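Local coordinates for ABC-type transport auxiliary lipoprotein component domain-containing protein (PDB 2IQI), which is of unknown function but probably serves as a lipoprotein accessory component of an ABC-type transport system, at residues N49-P52 with E56-V59; R142-A147 with V174-I179; T11-T16 with A157-F162; D135-A140 with Q182-T187; Q58-A63 with F110-A115. One frame throughout, in Å; residues are numbered along the deposited sequence.

Contact 1: N49-P52 with E56-V59; sequences NVRP and ELQV
The beta hairpin of strands 49-51 and 58-59 is held by one antiparallel hydrogen-bonded pair, Val50 with Gln58, next to a non-hydrogen-bonded pair, Asn49 with Val59. Val50 and Gln58 exchange both backbone bonds. Gln58 N bonds to Val50 O at 2.8 Å and Val50 N to Gln58 O at 3.1 Å. Toward the turn the backbones stay close, but the contact becomes a CA-H...O approach of Arg51 CA to Glu56 O at 3.3 Å. On the face shared by Val50 and Gln58, Val50 CG1 sits between its own backbone N and carbonyl carbon (chi1 53°), a position that brings it to 3.9 Å from Gln58 CB. Farther out, the Gln58 side chain crosses Pro52 at about a right angle, its amide ending beside the proline ring with Gln58 OE1 3.6 Å from Pro52 CG. Asn49 and Val59 share the other face, with Asn49 OD1 near Val59 CG1. The Arg51 chain extends from its backbone and then bends at chi3 (-49°), which lays one guanidinium face against Leu57; Leu57 CD2 is 3.7 Å from Arg51 NH2, toward the rim of the flat group. The polar end of that arginine is held by a salt bridge from NE to Glu111 and by a bond from NH1 to Pro54 O within the turn. Strand 49-51 also pairs in parallel with strand 112-113, through backbone bonds of Asn49 and Arg51 to Ser112, so the hairpin continues the mixed sheet.

Contact 2: R142-A147 with V174-I179; sequences RTFTVA and VGWTLI
Trp176 meets Arg142 and Phe144, two residues of one strand whose side chains both point at the helix. Ahead of it in the helix, Val174 turns to another neighbour, packing on Ala80 and Phe81 of helix 69-82. Trp176 itself carries the whole contact. Its CG is anti to the backbone N (chi1 171°), which sends the indole out from the helix over the strand. Phe144 comes edge-on to the indole face: the ring planes stand at 79°, with the centroids of the five-membered ring and of Phe144 5.5 Å apart. Phe144 CZ lies 3.8 Å from Trp176 CB. This T-shaped pair is one of the points where helix 155-185 packs across the sheet, here on strand 137-149, and Phe144 also touches Leu173 and Val169, one and two turns earlier. Arg142 runs past the indole in the opposite direction. Its CD makes a CH-pi contact over the five-membered ring, 4.2 Å from the centroid, and the bend at chi3 then places Trp176 CD1 over the centre of the guanidinium, 3.4 Å from Arg142 CZ. The two planes are inclined by 41°, so the groups are not stacked flat. Next along, Thr177 turns its OG1 back to Leu173 O, and Leu178 packs on Phe81 and Trp25.

Contact 3: T11-T16 with A157-F162; sequences TIYAPT and AVAAAF
The Tyr13 ring receives the methyl of Ala159 over one face, a CH-pi contact in which Ala159 CB stands 4.0 Å from the ring centroid and 28° off its normal. The motif is a strand-to-helix packing: strand 11-13, near the N-terminus and paired in parallel with strand 63-65, lies beside helix 155-185 close to the start of that helix. The methyl is displaced toward the near half of the ring, being 3.6 Å from Tyr13 CD1 and 3.7 Å from Tyr13 CG, with Tyr13 CB a little farther off. Tyr13 has CG anti to its carbonyl carbon (chi1 -63°), an orientation that carries the ring along the helix toward Ala156 and Thr155. There its hydroxyl is hydrogen-bonded to Thr155 OG1, which adds a polar tie to the helix beside the apolar one. The small alanine side chain lets strand and helix come close, Tyr13 CA and Ala159 CA being 6.6 Å apart. Trp65 of the neighbouring strand also touches Tyr13 and Pro15, while Phe162, one turn beyond Ala159, faces inward to Trp65 and Phe110. Where the chain leaves the strand, the proline ring makes a looser approach, with Pro15 CG 4.4 Å from the backbone oxygen Ala159 O.

Contact 4: D135-A140 with Q182-T187; sequences DQRVVA and QQDSQT
A surface salt bridge between Arg137 and Asp184 joins the beginning of strand 137-149 to the last turn of helix 155-185, at the end of the molecule that holds the modelled C-terminus. The arginine grips the carboxylate end-on with two nitrogens: Arg137 NH2 reaches Asp184 OD1 at 2.8 Å on its syn lone pair, and Arg137 NH1 reaches Asp184 OD2 at 2.9 Å, the latter bond leaving the carboxylate plane by 22°. The two flat groups are nearly coplanar, 16° apart. Both side chains start out anti to their backbone nitrogens and come together from opposite directions. Behind the guanidinium, Arg137 NE bonds to Asp135 OD2 at 2.8 Å, almost in the guanidinium plane, so that Asp135, Arg137 and Asp184 form a salt-bridge network. The strand here is irregular: Gln136 and Arg137 make a G1 beta bulge opposite His132, and Val139 and Ala140 a classic bulge opposite Leu130. Val139 lies beside the ion pair and packs its methyls on the aspartate, with CG1 3.8 Å from Asp184 CB and CG2 3.7 Å from Asp184 OD2. Asp184 OD1 has a second partner in Tyr101 OH, and Asp135 OD2 likewise bonds to His132. Asp184 O, in the last turn, accepts from Thr187 beyond the helix end, from its backbone N and, at 3.2 Å, from its OG1.

Contact 5: Q58-A63 with F110-A115; sequences QVYHGA and FESDYA
The contact turns on one hydrogen bond between two side-chain hydroxyls, Tyr60 OH and Ser112 OG, 2.7 Å apart, joining parts of the chain about fifty residues apart. Either oxygen could be the donor. Ser112 approaches the edge of the phenol: its OG lies in the plane of the Tyr60 ring, and Ser112 CB is 3.7 Å from Tyr60 CE2. The serine hydroxyl is placed by a chi1 of -172°, which points OG away from its own backbone N and out to the tyrosine. Tyr60 holds CG anti to its carbonyl carbon (chi1 -75°), and the length of the ring spans the gap that the backbones leave. Tyr114 brings its ring to the same hydroxyl more loosely, with CE2 4.4 Å from Tyr60 OH. Just beyond, Asp113 OD1 accepts from Ala115 N at 3.1 Å, an Asx turn that bends the chain as strand 112-113 ends; the carboxylate oxygen is met from well above its plane. The chain turns a corner at Glu111, so that the strands before and after it belong to different sheets or faces. Val158 of helix 155-185 touches both Tyr60 and Ser112, so the hydroxyl pair is placed where the chain after the hairpin, strand 112-113 and the helix converge. With Ser112 largely buried, pairing of the two hydroxyls gives each oxygen a polar partner at a partly buried site, and the bond ties the end of the Tyr60 ring to strand 112-113.

Overall arrangement
Two groups of contacts lie toward opposite ends of the fold, and helix 155-185 runs between them. Contacts 1 and 5 lie 5 Å apart between centres, share Gln58 and Val59, and meet through the neighbouring strands 49-51, 58-59 and 112-113; contact 3 is about 12 Å from contact 5 between centres and encloses it along the chain. These three gather at one end. Contacts 2 and 4, with centres about 16 Å apart, use strand 137-149 and helix 155-185, contact 2 nested within contact 4. Helix 155-185 serves contacts 2, 3 and 4, and spans the roughly 36 Å between the centres of contacts 3 and 4, linking the N-terminal strand to the far edge of the sheet.

Contact 1: N49-P52 with E56-V59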
# COMPACT_ATOMS: atom_id res chain seq x y z
N ASN A 49 11.32 5.94 7.45
CA ASN A 49 12.36 4.95 7.70
C ASN A 49 13.40 4.82 6.61
O ASN A 49 13.12 4.97 5.40
CB ASN A 49 11.72 3.62 7.97
CG ASN A 49 10.73 3.68 9.10
OD1 ASN A 49 10.76 4.60 9.91
ND2 ASN A 49 9.84 2.68 9.19
N VAL A 50 14.61 4.54 7.06
CA VAL A 50 15.73 4.32 6.19
C VAL A 50 16.59 3.22 6.80
O VAL A 50 16.81 3.19 8.00
CB VAL A 50 16.50 5.66 5.94
CG1 VAL A 50 16.88 6.34 7.25
CG2 VAL A 50 17.73 5.46 5.02
N ARG A 51 17.02 2.28 5.96
CA ARG A 51 17.91 1.19 6.36
C ARG A 51 19.27 1.42 5.69
O ARG A 51 19.49 0.96 4.57
CB ARG A 51 17.29 -0.13 5.90
CG ARG A 51 18.06 -1.40 6.29
CD ARG A 51 17.32 -2.66 5.95
NE ARG A 51 15.93 -2.62 6.41
CZ ARG A 51 15.45 -3.26 7.47
NH1 ARG A 51 16.23 -4.00 8.23
NH2 ARG A 51 14.17 -3.15 7.76
N PRO A 52 20.16 2.20 6.33
CA PRO A 52 21.43 2.47 5.66
C PRO A 52 22.33 1.23 5.56
O PRO A 52 23.15 1.18 4.66
CB PRO A 52 22.06 3.53 6.53
CG PRO A 52 21.49 3.30 7.88
CD PRO A 52 20.08 2.93 7.62
N GLU A 56 19.64 -2.74 10.23
CA GLU A 56 19.53 -1.47 10.97
C GLU A 56 18.53 -0.42 10.45
O GLU A 56 18.49 -0.15 9.27
CB GLU A 56 20.92 -0.85 11.08
CG GLU A 56 21.15 -0.06 12.35
CD GLU A 56 22.53 0.62 12.40
OE1 GLU A 56 23.57 -0.10 12.51
OE2 GLU A 56 22.54 1.88 12.34
N LEU A 57 17.74 0.17 11.34
CA LEU A 57 16.82 1.23 10.93
C LEU A 57 17.14 2.60 11.56
O LEU A 57 17.39 2.69 12.76
CB LEU A 57 15.36 0.85 11.23
CG LEU A 57 14.64 -0.10 10.24
CD1 LEU A 57 13.16 -0.24 10.56
CD2 LEU A 57 14.80 0.31 8.78
N GLN A 58 17.13 3.65 10.74
CA GLN A 58 17.22 5.04 11.19
C GLN A 58 15.99 5.81 10.67
O GLN A 58 15.11 5.21 10.07
CB GLN A 58 18.51 5.66 10.68
CG GLN A 58 19.67 5.52 11.63
CD GLN A 58 21.02 5.39 10.94
OE1 GLN A 58 21.40 6.17 10.04
NE2 GLN A 58 21.78 4.41 11.40
N VAL A 59 15.91 7.12 10.91
CA VAL A 59 14.82 7.93 10.30
C VAL A 59 15.47 9.10 9.63
O VAL A 59 16.49 9.56 10.10
CB VAL A 59 13.74 8.41 11.32
CG1 VAL A 59 12.81 7.26 11.74
CG2 VAL A 59 14.36 9.11 12.55

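Contact 2: R142-A147 with V174-I179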
# COMPACT_ATOMS: atom_id res chain seq x y z
N ARG A 142 -1.89 -12.84 -0.05
CA ARG A 142 -0.79 -12.59 -0.96
C ARG A 142 0.15 -11.53 -0.44
O ARG A 142 -0.27 -10.46 0.00
CB ARG A 142 -1.28 -12.18 -2.34
CG ARG A 142 -0.13 -11.95 -3.26
CD ARG A 142 -0.48 -11.64 -4.66
NE ARG A 142 -0.98 -12.82 -5.35
CZ ARG A 142 -1.29 -12.82 -6.64
NH1 ARG A 142 -1.14 -11.72 -7.39
NH2 ARG A 142 -1.75 -13.94 -7.20
N THR A 143 1.44 -11.81 -0.53
CA THR A 143 2.49 -10.86 -0.21
C THR A 143 2.85 -10.07 -1.45
O THR A 143 3.00 -10.64 -2.51
CB THR A 143 3.68 -11.60 0.36
OG1 THR A 143 3.29 -12.13 1.62
CG2 THR A 143 4.88 -10.68 0.57
N PHE A 144 2.90 -8.75 -1.32
CA PHE A 144 3.28 -7.83 -2.39
C PHE A 144 4.53 -7.12 -1.94
O PHE A 144 4.51 -6.57 -0.85
CB PHE A 144 2.18 -6.78 -2.63
CG PHE A 144 0.90 -7.35 -3.19
CD1 PHE A 144 0.70 -7.42 -4.56
CD2 PHE A 144 -0.11 -7.82 -2.33
CE1 PHE A 144 -0.49 -7.94 -5.06
CE2 PHE A 144 -1.29 -8.33 -2.82
CZ PHE A 144 -1.49 -8.39 -4.21
N THR A 145 5.58 -7.11 -2.76
CA THR A 145 6.80 -6.35 -2.47
C THR A 145 7.10 -5.44 -3.65
O THR A 145 7.23 -5.90 -4.76
CB THR A 145 8.10 -7.27 -2.31
OG1 THR A 145 7.80 -8.44 -1.56
CG2 THR A 145 9.21 -6.53 -1.62
N VAL A 146 7.27 -4.15 -3.40
CA VAL A 146 7.68 -3.28 -4.46
C VAL A 146 8.89 -2.48 -4.00
O VAL A 146 8.91 -1.97 -2.88
CB VAL A 146 6.54 -2.36 -4.84
CG1 VAL A 146 7.02 -1.26 -5.77
CG2 VAL A 146 5.44 -3.15 -5.51
N ALA A 147 9.91 -2.39 -4.87
CA ALA A 147 11.09 -1.53 -4.61
C ALA A 147 11.39 -0.65 -5.81
O ALA A 147 11.55 -1.13 -6.95
CB ALA A 147 12.32 -2.37 -4.21
N VAL A 174 -5.50 -3.45 -5.68
CA VAL A 174 -6.79 -3.23 -6.20
C VAL A 174 -7.18 -4.34 -7.18
O VAL A 174 -8.31 -4.87 -7.12
CB VAL A 174 -6.86 -1.85 -6.81
CG1 VAL A 174 -8.05 -1.72 -7.75
CG2 VAL A 174 -6.96 -0.82 -5.70
N GLY A 175 -6.25 -4.70 -8.07
CA GLY A 175 -6.54 -5.58 -9.17
C GLY A 175 -6.67 -6.96 -8.62
O GLY A 175 -7.46 -7.76 -9.10
N TRP A 176 -5.93 -7.26 -7.57
CA TRP A 176 -5.95 -8.61 -7.03
C TRP A 176 -7.17 -8.79 -6.18
O TRP A 176 -7.65 -9.90 -6.03
CB TRP A 176 -4.70 -8.86 -6.23
CG TRP A 176 -4.68 -10.08 -5.48
CD1 TRP A 176 -4.26 -11.31 -5.92
CD2 TRP A 176 -5.03 -10.24 -4.11
NE1 TRP A 176 -4.36 -12.23 -4.90
CE2 TRP A 176 -4.84 -11.60 -3.78
CE3 TRP A 176 -5.53 -9.37 -3.13
CZ2 TRP A 176 -5.12 -12.10 -2.51
CZ3 TRP A 176 -5.80 -9.88 -1.85
CH2 TRP A 176 -5.59 -11.22 -1.55
N THR A 177 -7.65 -7.69 -5.59
CA THR A 177 -8.83 -7.72 -4.74
C THR A 177 -10.08 -7.92 -5.58
O THR A 177 -10.93 -8.74 -5.24
CB THR A 177 -8.99 -6.41 -3.94
OG1 THR A 177 -7.80 -6.22 -3.19
CG2 THR A 177 -10.18 -6.50 -2.97
N LEU A 178 -10.19 -7.18 -6.67
CA LEU A 178 -11.29 -7.33 -7.59
C LEU A 178 -11.31 -8.69 -8.22
O LEU A 178 -12.37 -9.28 -8.32
CB LEU A 178 -11.25 -6.28 -8.68
CG LEU A 178 -11.33 -4.87 -8.17
CD1 LEU A 178 -11.24 -4.02 -9.37
CD2 LEU A 178 -12.64 -4.60 -7.37
N ILE A 179 -10.17 -9.18 -8.69
CA ILE A 179 -10.16 -10.47 -9.40
C ILE A 179 -10.41 -11.61 -8.42
O ILE A 179 -11.30 -12.45 -8.65
CB ILE A 179 -8.88 -10.65 -10.25
CG1 ILE A 179 -8.97 -9.73 -11.46
CG2 ILE A 179 -8.65 -12.11 -10.66
CD1 ILE A 179 -7.68 -9.57 -12.18

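Contact 3: T11-T16 with A157-F162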
# COMPACT_ATOMS: atom_id res chain seq x y z
N THR A 11 10.77 19.28 6.66
CA THR A 11 10.04 19.22 5.42
C THR A 11 8.94 18.13 5.51
O THR A 11 9.18 17.01 6.02
CB THR A 11 10.98 18.93 4.28
OG1 THR A 11 12.18 19.67 4.47
CG2 THR A 11 10.36 19.31 2.94
N ILE A 12 7.74 18.46 5.05
CA ILE A 12 6.69 17.49 5.01
C ILE A 12 6.43 17.00 3.55
O ILE A 12 6.02 17.78 2.68
CB ILE A 12 5.42 18.06 5.70
CG1 ILE A 12 5.72 18.45 7.16
CG2 ILE A 12 4.18 17.14 5.56
CD1 ILE A 12 6.25 17.32 8.07
N TYR A 13 6.66 15.71 3.31
CA TYR A 13 6.32 15.08 2.02
C TYR A 13 4.88 14.57 1.93
O TYR A 13 4.33 14.02 2.89
CB TYR A 13 7.33 13.98 1.69
CG TYR A 13 8.70 14.58 1.53
CD1 TYR A 13 9.01 15.34 0.40
CD2 TYR A 13 9.67 14.44 2.52
CE1 TYR A 13 10.27 15.92 0.24
CE2 TYR A 13 10.95 15.04 2.38
CZ TYR A 13 11.24 15.76 1.22
OH TYR A 13 12.44 16.38 1.07
N ALA A 14 4.26 14.79 0.78
CA ALA A 14 2.93 14.27 0.53
C ALA A 14 2.83 13.79 -0.89
O ALA A 14 2.63 14.59 -1.82
CB ALA A 14 1.87 15.31 0.80
N PRO A 15 3.01 12.48 -1.08
CA PRO A 15 2.82 11.90 -2.38
C PRO A 15 1.38 11.94 -2.84
O PRO A 15 0.45 12.00 -2.04
CB PRO A 15 3.30 10.46 -2.21
CG PRO A 15 4.20 10.51 -1.02
CD PRO A 15 3.49 11.48 -0.12
N THR A 16 1.23 11.91 -4.15
CA THR A 16 -0.03 11.96 -4.84
C THR A 16 -0.10 10.68 -5.61
O THR A 16 0.76 10.41 -6.46
CB THR A 16 -0.04 13.13 -5.79
OG1 THR A 16 0.10 14.30 -5.00
CG2 THR A 16 -1.37 13.21 -6.54
N ALA A 157 14.16 13.08 -3.45
CA ALA A 157 14.24 12.01 -4.42
C ALA A 157 13.60 10.72 -3.84
O ALA A 157 12.92 9.97 -4.55
CB ALA A 157 15.73 11.76 -4.85
N VAL A 158 13.81 10.52 -2.55
CA VAL A 158 13.31 9.35 -1.86
C VAL A 158 11.76 9.34 -1.83
O VAL A 158 11.13 8.29 -2.04
CB VAL A 158 13.90 9.28 -0.42
CG1 VAL A 158 13.22 8.19 0.37
CG2 VAL A 158 15.39 9.02 -0.49
N ALA A 159 11.18 10.50 -1.58
CA ALA A 159 9.75 10.65 -1.50
C ALA A 159 9.14 10.44 -2.87
O ALA A 159 8.06 9.86 -2.99
CB ALA A 159 9.43 12.01 -0.98
N ALA A 160 9.83 10.91 -3.90
CA ALA A 160 9.38 10.71 -5.27
C ALA A 160 9.36 9.23 -5.60
O ALA A 160 8.43 8.75 -6.25
CB ALA A 160 10.28 11.42 -6.22
N ALA A 161 10.38 8.51 -5.13
CA ALA A 161 10.38 7.05 -5.33
C ALA A 161 9.23 6.36 -4.55
O ALA A 161 8.67 5.37 -5.00
CB ALA A 161 11.76 6.45 -4.97
N PHE A 162 8.88 6.90 -3.39
CA PHE A 162 7.84 6.34 -2.58
C PHE A 162 6.48 6.54 -3.26
O PHE A 162 5.61 5.69 -3.15
CB PHE A 162 7.86 6.98 -1.21
CG PHE A 162 8.60 6.19 -0.17
CD1 PHE A 162 8.12 4.94 0.26
CD2 PHE A 162 9.73 6.73 0.45
CE1 PHE A 162 8.78 4.20 1.26
CE2 PHE A 162 10.38 6.03 1.48
CZ PHE A 162 9.91 4.76 1.89

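Contact 4: D135-A140 with Q182-T187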
# COMPACT_ATOMS: atom_id res chain seq x y z
N ASP A 135 -18.39 -15.95 6.83
CA ASP A 135 -17.87 -17.14 7.51
C ASP A 135 -16.61 -16.81 8.29
O ASP A 135 -16.04 -17.70 8.97
CB ASP A 135 -17.56 -18.25 6.50
CG ASP A 135 -18.41 -18.17 5.24
OD1 ASP A 135 -19.65 -18.02 5.38
OD2 ASP A 135 -17.84 -18.26 4.12
N GLN A 136 -16.16 -15.54 8.19
CA GLN A 136 -14.80 -15.14 8.54
C GLN A 136 -13.87 -16.12 7.85
O GLN A 136 -13.06 -16.82 8.48
CB GLN A 136 -14.60 -15.12 10.06
CG GLN A 136 -15.23 -13.91 10.76
CD GLN A 136 -15.22 -13.98 12.31
OE1 GLN A 136 -15.06 -15.06 12.94
NE2 GLN A 136 -15.41 -12.79 12.94
N ARG A 137 -14.05 -16.19 6.53
CA ARG A 137 -13.44 -17.23 5.70
C ARG A 137 -12.36 -16.60 4.86
O ARG A 137 -12.62 -15.69 4.08
CB ARG A 137 -14.49 -17.88 4.77
CG ARG A 137 -13.94 -18.94 3.77
CD ARG A 137 -15.04 -19.61 3.00
NE ARG A 137 -15.79 -18.65 2.20
CZ ARG A 137 -15.39 -18.19 1.01
NH1 ARG A 137 -14.24 -18.63 0.51
NH2 ARG A 137 -16.10 -17.30 0.32
N VAL A 138 -11.14 -17.08 5.03
CA VAL A 138 -10.04 -16.58 4.22
C VAL A 138 -10.20 -17.01 2.78
O VAL A 138 -10.13 -18.18 2.48
CB VAL A 138 -8.71 -17.01 4.78
CG1 VAL A 138 -7.60 -16.34 4.00
CG2 VAL A 138 -8.65 -16.62 6.27
N VAL A 139 -10.45 -16.03 1.91
CA VAL A 139 -10.57 -16.30 0.49
C VAL A 139 -9.19 -16.55 -0.10
O VAL A 139 -8.99 -17.52 -0.78
CB VAL A 139 -11.26 -15.16 -0.22
CG1 VAL A 139 -11.11 -15.31 -1.72
CG2 VAL A 139 -12.72 -15.12 0.16
N ALA A 140 -8.24 -15.68 0.19
CA ALA A 140 -6.85 -15.79 -0.27
C ALA A 140 -6.00 -14.74 0.43
O ALA A 140 -6.50 -13.85 1.14
CB ALA A 140 -6.75 -15.61 -1.75
N GLN A 182 -14.01 -11.55 -7.12
CA GLN A 182 -14.91 -11.98 -8.16
C GLN A 182 -14.85 -13.49 -8.45
O GLN A 182 -15.86 -14.11 -8.74
CB GLN A 182 -14.63 -11.17 -9.42
CG GLN A 182 -15.62 -11.36 -10.58
CD GLN A 182 -17.07 -11.02 -10.22
OE1 GLN A 182 -17.41 -10.64 -9.08
NE2 GLN A 182 -17.93 -11.16 -11.20
N GLN A 183 -13.68 -14.11 -8.35
CA GLN A 183 -13.62 -15.53 -8.60
C GLN A 183 -14.25 -16.26 -7.45
O GLN A 183 -14.82 -17.34 -7.65
CB GLN A 183 -12.20 -16.03 -8.90
CG GLN A 183 -11.84 -15.73 -10.36
CD GLN A 183 -10.34 -15.80 -10.72
OE1 GLN A 183 -9.46 -15.93 -9.84
NE2 GLN A 183 -10.05 -15.71 -12.02
N ASP A 184 -14.18 -15.67 -6.26
CA ASP A 184 -14.80 -16.29 -5.09
C ASP A 184 -16.30 -16.12 -5.18
O ASP A 184 -17.04 -17.04 -4.89
CB ASP A 184 -14.32 -15.70 -3.78
CG ASP A 184 -14.99 -16.34 -2.57
OD1 ASP A 184 -16.00 -15.81 -2.06
OD2 ASP A 184 -14.51 -17.39 -2.12
N SER A 185 -16.73 -14.94 -5.60
CA SER A 185 -18.15 -14.63 -5.59
C SER A 185 -18.92 -15.57 -6.50
O SER A 185 -20.06 -15.90 -6.23
CB SER A 185 -18.37 -13.18 -5.98
OG SER A 185 -19.44 -13.08 -6.89
N GLN A 186 -18.26 -16.02 -7.56
CA GLN A 186 -18.91 -16.86 -8.57
C GLN A 186 -19.05 -18.32 -8.18
O GLN A 186 -19.34 -19.14 -9.03
CB GLN A 186 -18.17 -16.70 -9.90
CG GLN A 186 -18.50 -15.35 -10.51
CD GLN A 186 -17.77 -15.04 -11.82
OE1 GLN A 186 -16.52 -14.94 -11.87
NE2 GLN A 186 -18.55 -14.84 -12.90
N THR A 187 -18.83 -18.65 -6.90
CA THR A 187 -18.88 -20.03 -6.40
C THR A 187 -19.80 -20.15 -5.18
O THR A 187 -20.48 -19.18 -4.79
CB THR A 187 -17.43 -20.67 -6.10
OG1 THR A 187 -16.93 -20.26 -4.81
CG2 THR A 187 -16.38 -20.34 -7.18

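Contact 5: Q58-A63 with F110-A115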
# COMPACT_ATOMS: atom_id res chain seq x y z
N GLN A 58 17.13 3.65 10.74
CA GLN A 58 17.22 5.04 11.19
C GLN A 58 15.99 5.81 10.67
O GLN A 58 15.11 5.21 10.07
CB GLN A 58 18.51 5.66 10.68
CG GLN A 58 19.67 5.52 11.63
CD GLN A 58 21.02 5.39 10.94
OE1 GLN A 58 21.40 6.17 10.04
NE2 GLN A 58 21.78 4.41 11.40
N VAL A 59 15.91 7.12 10.91
CA VAL A 59 14.82 7.93 10.30
C VAL A 59 15.47 9.10 9.63
O VAL A 59 16.49 9.56 10.10
CB VAL A 59 13.74 8.41 11.32
CG1 VAL A 59 12.81 7.26 11.74
CG2 VAL A 59 14.36 9.11 12.55
N TYR A 60 14.96 9.58 8.50
CA TYR A 60 15.58 10.77 7.92
C TYR A 60 15.36 11.91 8.91
O TYR A 60 14.25 12.07 9.44
CB TYR A 60 15.01 11.12 6.55
CG TYR A 60 15.47 10.22 5.44
CD1 TYR A 60 16.78 10.28 4.95
CD2 TYR A 60 14.61 9.30 4.86
CE1 TYR A 60 17.20 9.44 3.91
CE2 TYR A 60 15.02 8.47 3.83
CZ TYR A 60 16.30 8.53 3.36
OH TYR A 60 16.69 7.70 2.35
N HIS A 61 16.39 12.69 9.20
CA HIS A 61 16.14 13.85 10.05
C HIS A 61 15.63 15.05 9.26
O HIS A 61 16.04 15.27 8.12
CB HIS A 61 17.33 14.14 10.98
CG HIS A 61 17.41 13.19 12.15
ND1 HIS A 61 18.17 12.04 12.13
CD2 HIS A 61 16.77 13.20 13.35
CE1 HIS A 61 18.03 11.39 13.27
NE2 HIS A 61 17.18 12.07 14.03
N GLY A 62 14.67 15.76 9.83
CA GLY A 62 14.11 16.94 9.17
C GLY A 62 13.27 16.65 7.93
O GLY A 62 13.08 17.52 7.06
N ALA A 63 12.77 15.42 7.86
CA ALA A 63 11.80 15.01 6.85
C ALA A 63 10.72 14.17 7.53
O ALA A 63 11.00 13.43 8.47
CB ALA A 63 12.49 14.24 5.76
N PHE A 110 8.16 -0.40 5.22
CA PHE A 110 7.90 0.89 4.58
C PHE A 110 9.17 1.76 4.77
O PHE A 110 9.32 2.51 5.76
CB PHE A 110 6.68 1.55 5.21
CG PHE A 110 5.98 2.51 4.30
CD1 PHE A 110 6.46 3.80 4.14
CD2 PHE A 110 4.85 2.12 3.60
CE1 PHE A 110 5.82 4.67 3.29
CE2 PHE A 110 4.20 2.99 2.76
CZ PHE A 110 4.70 4.26 2.59
N GLU A 111 10.12 1.64 3.85
CA GLU A 111 11.45 2.15 4.13
C GLU A 111 12.25 2.52 2.90
O GLU A 111 12.07 1.96 1.83
CB GLU A 111 12.22 1.14 4.98
CG GLU A 111 12.46 -0.19 4.25
CD GLU A 111 13.01 -1.29 5.15
OE1 GLU A 111 14.17 -1.69 4.95
OE2 GLU A 111 12.29 -1.75 6.08
N SER A 112 13.14 3.48 3.07
CA SER A 112 14.18 3.74 2.10
C SER A 112 15.31 2.76 2.32
O SER A 112 15.96 2.78 3.35
CB SER A 112 14.69 5.15 2.28
OG SER A 112 15.55 5.46 1.24
N ASP A 113 15.52 1.85 1.37
CA ASP A 113 16.43 0.71 1.57
C ASP A 113 17.64 0.83 0.67
O ASP A 113 17.52 0.84 -0.56
CB ASP A 113 15.68 -0.60 1.31
CG ASP A 113 16.54 -1.86 1.54
OD1 ASP A 113 17.58 -1.83 2.25
OD2 ASP A 113 16.12 -2.93 1.01
N TYR A 114 18.81 0.94 1.30
CA TYR A 114 20.05 1.13 0.54
C TYR A 114 20.49 -0.16 -0.12
O TYR A 114 21.10 -0.13 -1.18
CB TYR A 114 21.18 1.72 1.39
CG TYR A 114 21.21 3.22 1.42
CD1 TYR A 114 22.06 3.94 0.56
CD2 TYR A 114 20.40 3.92 2.31
CE1 TYR A 114 22.08 5.35 0.60
CE2 TYR A 114 20.41 5.29 2.36
CZ TYR A 114 21.24 6.01 1.51
OH TYR A 114 21.22 7.38 1.60
N ALA A 115 20.14 -1.27 0.52
CA ALA A 115 20.44 -2.64 0.05
C ALA A 115 21.91 -2.81 -0.47
O ALA A 115 22.15 -3.27 -1.60
CB ALA A 115 19.38 -3.09 -1.00